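Local atomic coordinates of putative peptidase (Parabacteroides merdae, PDB entry 4L8K), a protein that is probably a serine peptidase of family S41, inferred to hydrolyse peptide bonds. Residues F54-L57 and G58-L61; D35-D38 and R39-L43. All coordinates share one frame; numbering follows the deposited sequence.

Contact 1: residues F54-L57 and G58-L61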
ATOM      1  N   PHE A  54      20.609 -12.868  15.821  1.00 22.16           N
ATOM      2  CA  PHE A  54      19.662 -11.925  15.252  1.00 21.90           C
ATOM      3  C   PHE A  54      20.155 -11.397  13.881  1.00 25.71           C
ATOM      4  O   PHE A  54      19.377 -11.345  12.926  1.00 22.91           O
ATOM      5  CB  PHE A  54      19.350 -10.761  16.226  1.00 23.12           C
ATOM      6  CG  PHE A  54      18.238  -9.852  15.714  1.00 23.79           C
ATOM      7  CD1 PHE A  54      18.517  -8.817  14.849  1.00 24.90           C
ATOM      8  CD2 PHE A  54      16.908 -10.068  16.078  1.00 26.34           C
ATOM      9  CE1 PHE A  54      17.491  -8.033  14.328  1.00 26.14           C
ATOM     10  CE2 PHE A  54      15.881  -9.260  15.561  1.00 27.71           C
ATOM     11  CZ  PHE A  54      16.186  -8.245  14.707  1.00 24.78           C
ATOM     12  N   ASP A  55      21.450 -11.056  13.780  1.00 23.95           N
ATOM     13  CA  ASP A  55      22.006 -10.566  12.514  1.00 23.41           C
ATOM     14  C   ASP A  55      21.947 -11.607  11.397  1.00 28.38           C
ATOM     15  O   ASP A  55      21.552 -11.269  10.276  1.00 30.29           O
ATOM     16  CB  ASP A  55      23.452 -10.098  12.711  1.00 25.12           C
ATOM     17  CG  ASP A  55      23.566  -8.743  13.369  1.00 34.14           C
ATOM     18  OD1 ASP A  55      22.504  -8.089  13.589  1.00 32.07           O
ATOM     19  OD2 ASP A  55      24.706  -8.313  13.630  1.00 42.46           O
ATOM     20  N   ILE A  56      22.323 -12.869  11.697  1.00 24.78           N
ATOM     21  CA  ILE A  56      22.342 -13.950  10.717  1.00 24.98           C
ATOM     22  C   ILE A  56      20.902 -14.333  10.285  1.00 27.77           C
ATOM     23  O   ILE A  56      20.664 -14.532   9.085  1.00 26.55           O
ATOM     24  CB  ILE A  56      23.179 -15.148  11.251  1.00 29.74           C
ATOM     25  CG1 ILE A  56      24.710 -14.870  11.114  1.00 31.83           C
ATOM     26  CG2 ILE A  56      22.794 -16.493  10.645  1.00 29.79           C
ATOM     27  CD1 ILE A  56      25.262 -14.593   9.688  1.00 42.06           C
ATOM     28  N   LEU A  57      19.956 -14.411  11.239  1.00 22.38           N
ATOM     29  CA  LEU A  57      18.584 -14.759  10.906  1.00 21.73           C
ATOM     30  C   LEU A  57      17.896 -13.647  10.115  1.00 25.12           C
ATOM     31  O   LEU A  57      17.097 -13.933   9.212  1.00 24.99           O
ATOM     32  CB  LEU A  57      17.788 -15.153  12.164  1.00 21.64           C
ATOM     33  CG  LEU A  57      18.186 -16.481  12.866  1.00 25.10           C
ATOM     34  CD1 LEU A  57      17.120 -16.891  13.909  1.00 25.17           C
ATOM     35  CD2 LEU A  57      18.446 -17.609  11.856  1.00 25.55           C
ATOM     36  N   GLY A  58      18.283 -12.406  10.388  1.00 21.69           N
ATOM     37  CA  GLY A  58      17.780 -11.248   9.656  1.00 20.30           C
ATOM     38  C   GLY A  58      18.253 -11.281   8.213  1.00 23.56           C
ATOM     39  O   GLY A  58      17.470 -11.008   7.297  1.00 21.02           O
ATOM     40  N   LYS A  59      19.535 -11.662   8.005  1.00 21.34           N
ATOM     41  CA  LYS A  59      20.143 -11.809   6.673  1.00 22.26           C
ATOM     42  C   LYS A  59      19.470 -12.930   5.900  1.00 26.77           C
ATOM     43  O   LYS A  59      19.273 -12.810   4.685  1.00 28.26           O
ATOM     44  CB  LYS A  59      21.646 -12.081   6.776  1.00 25.60           C
ATOM     45  CG  LYS A  59      22.469 -10.822   6.853  1.00 34.07           C
ATOM     46  CD  LYS A  59      23.854 -11.067   7.468  1.00 40.11           C
ATOM     47  CE  LYS A  59      24.555  -9.756   7.798  1.00 44.35           C
ATOM     48  NZ  LYS A  59      24.950  -8.984   6.575  1.00 59.14           N
HETATM   49  N   MSE A  60      19.090 -14.008   6.617  1.00 21.27           N
HETATM   50  CA  MSE A  60      18.364 -15.153   6.054  1.00 19.67           C
HETATM   51  C   MSE A  60      17.009 -14.714   5.534  1.00 24.38           C
HETATM   52  O   MSE A  60      16.641 -15.110   4.431  1.00 23.19           O
HETATM   53  CB  MSE A  60      18.193 -16.267   7.079  1.00 20.66           C
HETATM   54  CG  MSE A  60      17.760 -17.566   6.444  1.00 25.21           C
HETATM   55 SE   MSE A  60      17.518 -19.035   7.684  0.75 29.57          SE
HETATM   56  CE  MSE A  60      15.835 -18.529   8.433  1.00 24.75           C
ATOM     57  N   LEU A  61      16.272 -13.874   6.306  1.00 23.09           N
ATOM     58  CA  LEU A  61      14.971 -13.379   5.843  1.00 22.96           C
ATOM     59  C   LEU A  61      15.151 -12.425   4.670  1.00 26.00           C
ATOM     60  O   LEU A  61      14.361 -12.474   3.739  1.00 25.77           O
ATOM     61  CB  LEU A  61      14.150 -12.709   6.957  1.00 21.60           C
ATOM     62  CG  LEU A  61      13.796 -13.572   8.181  1.00 25.60           C
ATOM     63  CD1 LEU A  61      12.919 -12.780   9.125  1.00 23.78           C
ATOM     64  CD2 LEU A  61      13.063 -14.871   7.789  1.00 23.98           C
TER
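Gly58, Lys59, Met60 and Leu61 each donate the backbone N-H to the carbonyl four residues back, on Phe54, Asp55, Ile56 and Leu57, in an unbroken run of alpha-helical bonds of nearly equal length, from Gly58 N to Phe54 O at 3.0 Å to Lys59 N to Asp55 O at 3.1 Å. Side chains add little directly between the two turns. The one apolar touch between Leu57 and selenomethionine Met60 is marginal, with Leu57 CD2 and the terminal methyl Met60 CE 4.4 Å apart. Met60 turns CG away from the backbone N (chi1 -166°), runs extended as far as SE and bends at chi3, so that CE ends beside the leucine. On the exposed flank the chain of Lys59 lies alongside the preceding turn: its CB, CG and CD all pack along Asp55 O, each 3.6 Å from that oxygen, whereas the approach of Lys59 CD to Ile56 CD1, at 4.4 Å, is loose. Leu61 rests its CG over the carbonyl oxygen to which its own N-H is bonded, Leu57 O, at 3.5 Å. Phe54, Leu57 and Leu61 all touch Leu71 of strand 70-72, and Leu57 and Met60 also pack on Leu15 of helix 8-22. Ile56, Lys59 and Met60 touch Tyr40 of helix 33-43, while Asp55 and Lys59 make up the exposed side. This division of faces is that of an amphipathic helix, here helix 50-61 packed between helices 8-22 and 33-43 and strand 70-72.

Contact 2: residues D35-D38 and R39-L43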
ATOM      1  N   ASP A  35      18.279 -24.249  -0.484  1.00 39.18           N
ATOM      2  CA  ASP A  35      19.691 -23.845  -0.581  1.00 39.46           C
ATOM      3  C   ASP A  35      20.010 -22.810   0.496  1.00 40.72           C
ATOM      4  O   ASP A  35      21.156 -22.732   0.941  1.00 39.37           O
ATOM      5  CB  ASP A  35      20.056 -23.282  -1.974  1.00 42.03           C
ATOM      6  CG  ASP A  35      19.728 -24.164  -3.177  1.00 60.45           C
ATOM      7  OD1 ASP A  35      19.628 -25.409  -3.004  1.00 63.32           O
ATOM      8  OD2 ASP A  35      19.604 -23.614  -4.302  1.00 67.18           O
ATOM      9  N   VAL A  36      18.988 -22.012   0.902  1.00 36.62           N
ATOM     10  CA  VAL A  36      19.076 -21.027   1.985  1.00 34.86           C
ATOM     11  C   VAL A  36      19.272 -21.823   3.294  1.00 39.88           C
ATOM     12  O   VAL A  36      20.109 -21.446   4.131  1.00 39.66           O
ATOM     13  CB  VAL A  36      17.840 -20.062   2.021  1.00 36.15           C
ATOM     14  CG1 VAL A  36      17.726 -19.340   3.360  1.00 34.34           C
ATOM     15  CG2 VAL A  36      17.897 -19.047   0.878  1.00 34.88           C
ATOM     16  N   TYR A  37      18.545 -22.962   3.437  1.00 36.53           N
ATOM     17  CA  TYR A  37      18.723 -23.816   4.611  1.00 37.12           C
ATOM     18  C   TYR A  37      20.169 -24.347   4.671  1.00 41.91           C
ATOM     19  O   TYR A  37      20.796 -24.237   5.715  1.00 40.92           O
ATOM     20  CB  TYR A  37      17.728 -24.998   4.651  1.00 38.94           C
ATOM     21  CG  TYR A  37      17.943 -25.878   5.863  1.00 41.49           C
ATOM     22  CD1 TYR A  37      17.330 -25.585   7.078  1.00 42.80           C
ATOM     23  CD2 TYR A  37      18.840 -26.947   5.824  1.00 44.69           C
ATOM     24  CE1 TYR A  37      17.579 -26.350   8.219  1.00 42.94           C
ATOM     25  CE2 TYR A  37      19.112 -27.711   6.962  1.00 46.44           C
ATOM     26  CZ  TYR A  37      18.463 -27.421   8.152  1.00 54.03           C
ATOM     27  OH  TYR A  37      18.716 -28.195   9.260  1.00 56.98           O
ATOM     28  N   ASP A  38      20.671 -24.930   3.567  1.00 40.57           N
ATOM     29  CA  ASP A  38      22.014 -25.529   3.492  1.00 42.05           C
ATOM     30  C   ASP A  38      23.108 -24.526   3.837  1.00 46.37           C
ATOM     31  O   ASP A  38      24.026 -24.868   4.581  1.00 47.14           O
ATOM     32  CB  ASP A  38      22.281 -26.143   2.107  1.00 44.47           C
ATOM     33  CG  ASP A  38      21.350 -27.281   1.743  1.00 55.16           C
ATOM     34  OD1 ASP A  38      20.826 -27.940   2.668  1.00 55.01           O
ATOM     35  OD2 ASP A  38      21.149 -27.515   0.530  1.00 64.21           O
ATOM     36  N   ARG A  39      22.991 -23.284   3.330  1.00 41.33           N
ATOM     37  CA  ARG A  39      23.983 -22.238   3.583  1.00 40.11           C
ATOM     38  C   ARG A  39      23.971 -21.772   5.049  1.00 40.85           C
ATOM     39  O   ARG A  39      25.015 -21.764   5.699  1.00 39.90           O
ATOM     40  CB  ARG A  39      23.761 -21.048   2.649  1.00 40.05           C
ATOM     41  CG  ARG A  39      24.299 -21.315   1.251  1.00 55.00           C
ATOM     42  CD  ARG A  39      24.283 -20.091   0.359  1.00 65.65           C
ATOM     43  NE  ARG A  39      22.925 -19.716  -0.041  1.00 63.88           N
ATOM     44  CZ  ARG A  39      22.359 -18.542   0.215  1.00 71.49           C
ATOM     45  NH1 ARG A  39      23.027 -17.599   0.870  1.00 53.85           N
ATOM     46  NH2 ARG A  39      21.129 -18.293  -0.197  1.00 62.57           N
ATOM     47  N   TYR A  40      22.787 -21.408   5.569  1.00 35.61           N
ATOM     48  CA  TYR A  40      22.645 -20.890   6.932  1.00 34.83           C
ATOM     49  C   TYR A  40      22.832 -21.968   8.000  1.00 41.57           C
ATOM     50  O   TYR A  40      23.206 -21.641   9.128  1.00 42.48           O
ATOM     51  CB  TYR A  40      21.309 -20.147   7.095  1.00 34.05           C
ATOM     52  CG  TYR A  40      21.363 -18.793   6.418  1.00 33.68           C
ATOM     53  CD1 TYR A  40      21.150 -18.663   5.042  1.00 35.78           C
ATOM     54  CD2 TYR A  40      21.702 -17.649   7.135  1.00 32.92           C
ATOM     55  CE1 TYR A  40      21.239 -17.422   4.406  1.00 34.33           C
ATOM     56  CE2 TYR A  40      21.822 -16.414   6.504  1.00 32.80           C
ATOM     57  CZ  TYR A  40      21.564 -16.302   5.145  1.00 35.55           C
ATOM     58  OH  TYR A  40      21.646 -15.082   4.529  1.00 34.79           O
ATOM     59  N   ASN A  41      22.642 -23.241   7.635  1.00 39.17           N
ATOM     60  CA  ASN A  41      22.878 -24.387   8.510  1.00 39.91           C
ATOM     61  C   ASN A  41      24.348 -24.401   8.953  1.00 45.82           C
ATOM     62  O   ASN A  41      24.631 -24.693  10.117  1.00 45.52           O
ATOM     63  CB  ASN A  41      22.523 -25.687   7.781  1.00 36.35           C
ATOM     64  CG  ASN A  41      22.790 -26.941   8.557  1.00 55.27           C
ATOM     65  OD1 ASN A  41      22.393 -27.081   9.705  1.00 54.19           O
ATOM     66  ND2 ASN A  41      23.428 -27.899   7.925  1.00 47.27           N
ATOM     67  N   LEU A  42      25.265 -24.019   8.027  1.00 43.09           N
ATOM     68  CA  LEU A  42      26.715 -23.975   8.252  1.00 44.21           C
ATOM     69  C   LEU A  42      27.142 -22.725   9.000  1.00 45.81           C
ATOM     70  O   LEU A  42      28.240 -22.697   9.567  1.00 45.33           O
ATOM     71  CB  LEU A  42      27.484 -24.049   6.915  1.00 45.21           C
ATOM     72  CG  LEU A  42      27.223 -25.268   6.010  1.00 51.44           C
ATOM     73  CD1 LEU A  42      27.750 -25.026   4.609  1.00 52.07           C
ATOM     74  CD2 LEU A  42      27.818 -26.536   6.589  1.00 53.77           C
ATOM     75  N   LEU A  43      26.290 -21.696   9.008  1.00 40.38           N
ATOM     76  CA  LEU A  43      26.605 -20.420   9.637  1.00 39.10           C
ATOM     77  C   LEU A  43      26.114 -20.316  11.088  1.00 43.89           C
ATOM     78  O   LEU A  43      26.818 -19.733  11.917  1.00 46.14           O
ATOM     79  CB  LEU A  43      26.041 -19.252   8.796  1.00 37.68           C
ATOM     80  CG  LEU A  43      26.641 -19.089   7.381  1.00 41.92           C
ATOM     81  CD1 LEU A  43      25.866 -18.111   6.563  1.00 41.10           C
ATOM     82  CD2 LEU A  43      28.041 -18.604   7.440  1.00 42.91           C
TER
HETATM   83  O   HOH W   1      24.306 -27.339   5.337  1.00 37.26           O
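Tyr40 and Val36, one turn apart, make the apolar part of the contact: their side chains lie side by side and point the same way, with Val36 CG1 3.9 Å from Tyr40 CD1. The tyrosine ring also presents its edge to the backbone, since Val36 O lies in the ring plane 3.1 Å from Tyr40 CD1. With CG placed beside the backbone N (chi1 -75°), the ring stands out from the helix toward helix 50-61, and its hydroxyl is hydrogen-bonded to Glu63. Replacing Tyr40 by an alanine takes away ring and hydroxyl, and is likely to open a gap beside Val36 CG1 and leave Glu63 without this partner. Backbone bonds underlie the packing, the straightest being Tyr40 N to Val36 O, with 168° at the hydrogen; Asn41 N reaches Tyr37 O over 2.8 Å. They belong to helix 33-43, an amphipathic helix of the Tricorn protease C1-like region, whose buried Val36 and Tyr40 face helix 50-61. Among the polar side chains, Asn41 uses ND2 to hold a water at 2.8 Å, and that water donates to Asp38 O at 2.6 Å, bridging side chain and main chain across the turn. The Tyr37 and Asn41 side chains cross at a slant, with ring and amide planes only 16° apart, and Tyr37 CE2 meets Asn41 CB at 4.0 Å. Both have polar partners on helix 8-22: Tyr37 OH bonds to Glu13 and Asn41 OD1 to Arg9. Arg39 crosses Val36, bringing NH2 to 3.5 Å from Val36 CG2, and the same nitrogen forms a salt bridge with Glu63.

Contact 2 precedes contact 1 along the chain, one on helix 33-43 and the other on the next helix, 50-61, with centres about 12 Å apart and on the same side of the chain's centre. The helices meet directly: Met60 CG packs 3.6 Å from Val36 CG1, Ile56 O lies 3.4 Å from Tyr40 CE2, and Tyr40 OH is 3.3 Å from Lys59 O, a probable hydrogen bond. Helix 8-22 joins both, since Phe12 touches Met60 as well as Tyr40 and Asn41. The three helices therefore share one core within the range assigned to the Tricorn protease C1 family.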